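Local coordinates for neck appendage protein (Bacillus phage GA-1, PDB 3GUD) that acts, through this C-terminal intramolecular chaperone domain of the peptidase S74 family, to mediate triple-beta-helix folding of the phage neck appendage, at the interface of chains A and B. Coordinates in Å, arbitrary orientation; residue numbers count along the deposited sequence, not the author numbering. Chains: chain A/B, Neck appendage protein.

The interface of chains A and B. Residues chain A 25, 46-47, 100, 105-106, 109; chain B 107, 110-111, 114.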
loop_
_atom_site.group_PDB
_atom_site.type_symbol
_atom_site.label_atom_id
_atom_site.label_comp_id
_atom_site.label_asym_id
_atom_site.label_seq_id
_atom_site.Cartn_x
_atom_site.Cartn_y
_atom_site.Cartn_z
ATOM N N PHE A 25 15.313 -4.572 -6.386
ATOM C CA PHE A 25 15.019 -3.754 -5.211
ATOM C C PHE A 25 16.287 -3.023 -4.729
ATOM O O PHE A 25 17.378 -3.609 -4.712
ATOM C CB PHE A 25 14.471 -4.610 -4.063
ATOM C CG PHE A 25 13.136 -5.239 -4.337
ATOM C CD1 PHE A 25 12.268 -4.692 -5.266
ATOM C CD2 PHE A 25 12.735 -6.368 -3.628
ATOM C CE1 PHE A 25 11.033 -5.274 -5.503
ATOM C CE2 PHE A 25 11.506 -6.954 -3.855
ATOM C CZ PHE A 25 10.654 -6.411 -4.796
ATOM N N GLY A 46 12.854 0.245 -1.994
ATOM C CA GLY A 46 11.873 0.073 -3.044
ATOM C C GLY A 46 12.426 -0.243 -4.410
ATOM O O GLY A 46 13.521 -0.750 -4.547
ATOM N N VAL A 47 11.643 0.058 -5.432
ATOM C CA VAL A 47 12.052 -0.156 -6.812
ATOM C C VAL A 47 12.418 1.191 -7.427
ATOM O O VAL A 47 12.176 2.234 -6.817
ATOM C CB VAL A 47 10.937 -0.858 -7.639
ATOM C CG1 VAL A 47 10.834 -2.325 -7.252
ATOM C CG2 VAL A 47 9.608 -0.162 -7.437
ATOM N N ILE A 100 6.666 5.920 -9.476
ATOM C CA ILE A 100 6.100 4.590 -9.642
ATOM C C ILE A 100 4.719 4.577 -9.013
ATOM O O ILE A 100 4.384 5.468 -8.242
ATOM C CB ILE A 100 6.993 3.439 -9.053
ATOM C CG1 ILE A 100 6.949 3.418 -7.522
ATOM C CG2 ILE A 100 8.432 3.523 -9.575
ATOM C CD1 ILE A 100 7.436 2.123 -6.910
ATOM N N CYS A 105 2.750 -2.194 -8.240
ATOM C CA CYS A 105 4.043 -2.883 -8.152
ATOM C C CYS A 105 4.073 -4.010 -7.121
ATOM O O CYS A 105 4.665 -5.053 -7.380
ATOM C CB CYS A 105 5.188 -1.898 -7.873
ATOM S SG CYS A 105 5.554 -0.760 -9.240
ATOM N N GLN A 106 3.461 -3.803 -5.955
ATOM C CA GLN A 106 3.401 -4.847 -4.930
ATOM C C GLN A 106 2.585 -6.022 -5.401
ATOM O O GLN A 106 2.968 -7.165 -5.200
ATOM C CB GLN A 106 2.804 -4.320 -3.639
ATOM C CG GLN A 106 3.747 -3.453 -2.866
ATOM C CD GLN A 106 3.260 -3.199 -1.463
ATOM O OE1 GLN A 106 2.225 -2.544 -1.261
ATOM N NE2 GLN A 106 4.002 -3.710 -0.472
ATOM N N GLU A 109 4.618 -8.001 -7.847
ATOM C CA GLU A 109 5.674 -8.617 -7.056
ATOM C C GLU A 109 5.163 -9.860 -6.336
ATOM O O GLU A 109 5.790 -10.907 -6.386
ATOM C CB GLU A 109 6.271 -7.620 -6.057
ATOM C CG GLU A 109 7.194 -8.259 -5.025
ATOM C CD GLU A 109 8.464 -8.844 -5.631
ATOM O OE1 GLU A 109 8.830 -8.458 -6.767
ATOM O OE2 GLU A 109 9.102 -9.693 -4.973
ATOM N N TRP B 107 7.676 -3.261 1.337
ATOM C CA TRP B 107 8.879 -3.334 0.525
ATOM C C TRP B 107 9.910 -4.277 1.181
ATOM O O TRP B 107 10.290 -5.298 0.604
ATOM C CB TRP B 107 9.500 -1.943 0.330
ATOM C CG TRP B 107 9.007 -1.113 -0.854
ATOM C CD1 TRP B 107 8.822 0.247 -0.874
ATOM C CD2 TRP B 107 8.667 -1.580 -2.177
ATOM N NE1 TRP B 107 8.388 0.647 -2.116
ATOM C CE2 TRP B 107 8.283 -0.450 -2.933
ATOM C CE3 TRP B 107 8.637 -2.840 -2.790
ATOM C CZ2 TRP B 107 7.875 -0.547 -4.281
ATOM C CZ3 TRP B 107 8.227 -2.933 -4.128
ATOM C CH2 TRP B 107 7.853 -1.793 -4.853
ATOM N N MET B 110 8.965 -7.853 1.173
ATOM C CA MET B 110 9.094 -8.497 -0.130
ATOM C C MET B 110 10.533 -8.655 -0.616
ATOM O O MET B 110 10.841 -9.591 -1.348
ATOM C CB MET B 110 8.263 -7.745 -1.156
ATOM C CG MET B 110 6.789 -7.859 -0.863
ATOM S SD MET B 110 5.794 -7.044 -2.083
ATOM C CE MET B 110 6.630 -5.473 -2.155
ATOM N N ALA B 111 11.414 -7.741 -0.216
ATOM C CA ALA B 111 12.847 -7.891 -0.488
ATOM C C ALA B 111 13.416 -9.064 0.305
ATOM O O ALA B 111 14.310 -9.775 -0.163
ATOM C CB ALA B 111 13.598 -6.610 -0.150
ATOM N N ARG B 114 12.251 -12.216 -1.215
ATOM C CA ARG B 114 12.973 -12.425 -2.455
ATOM C C ARG B 114 14.259 -13.186 -2.180
ATOM O O ARG B 114 14.595 -14.128 -2.897
ATOM C CB ARG B 114 13.311 -11.094 -3.104
ATOM C CG ARG B 114 12.542 -10.826 -4.350
ATOM C CD ARG B 114 12.629 -9.372 -4.678
ATOM N NE ARG B 114 12.046 -9.087 -5.983
ATOM C CZ ARG B 114 12.719 -8.570 -7.010
ATOM N NH1 ARG B 114 14.006 -8.264 -6.883
ATOM N NH2 ARG B 114 12.100 -8.343 -8.162
#
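B:Trp107 lays one indole face against A:Gly46, whose CA stands 3.5 Å from the centroid of the five-membered ring in a CH-pi contact. The patch joins two copies of the C-terminal intramolecular chaperone domain (peptidase S74 family) in the three-chain assembly, with helix 102-120 contributed by both. At the indole's edge, in plane, the tip of A:Ile100 arrives head-on, CD1 to CZ2. Both methyls of A:Val47 touch the benzo end, where CG2 lies 3.5 Å from CH2, and A:Cys105 CB borders the same atom. The CZ3 edge of the indole comes toward the face of A:Phe25 near CE1, the planes 58° apart. Over the opposite phenyl face lies B:Arg114, NE 3.6 Å from the ring centroid as a cation-pi contact, though its exact placement on the ring is doubtful. A:Val47 CG1 and A:Glu109 CG flank the phenyl rim, and B:Ala111 CA packs on A:Phe25 CD2 at 3.5 Å. B:Arg114 NE also donates a hydrogen bond to A:Glu109 OE2 at 3.2 Å, and the pair forms a salt bridge; OE2 lies nearly in the guanidinium plane but is met on its syn side, 30° out of the carboxylate plane. The acid may thus help hold the cation over the phenyl face. A:Glu109, with CG anti to the backbone N (chi1 169°), runs antiparallel past B:Met110, CG alongside SD at 3.5 Å. The thioether turns back at its last torsion, bringing methyl CE against A:Gln106 CG, 3.6 Å away, and beside the amide NE2.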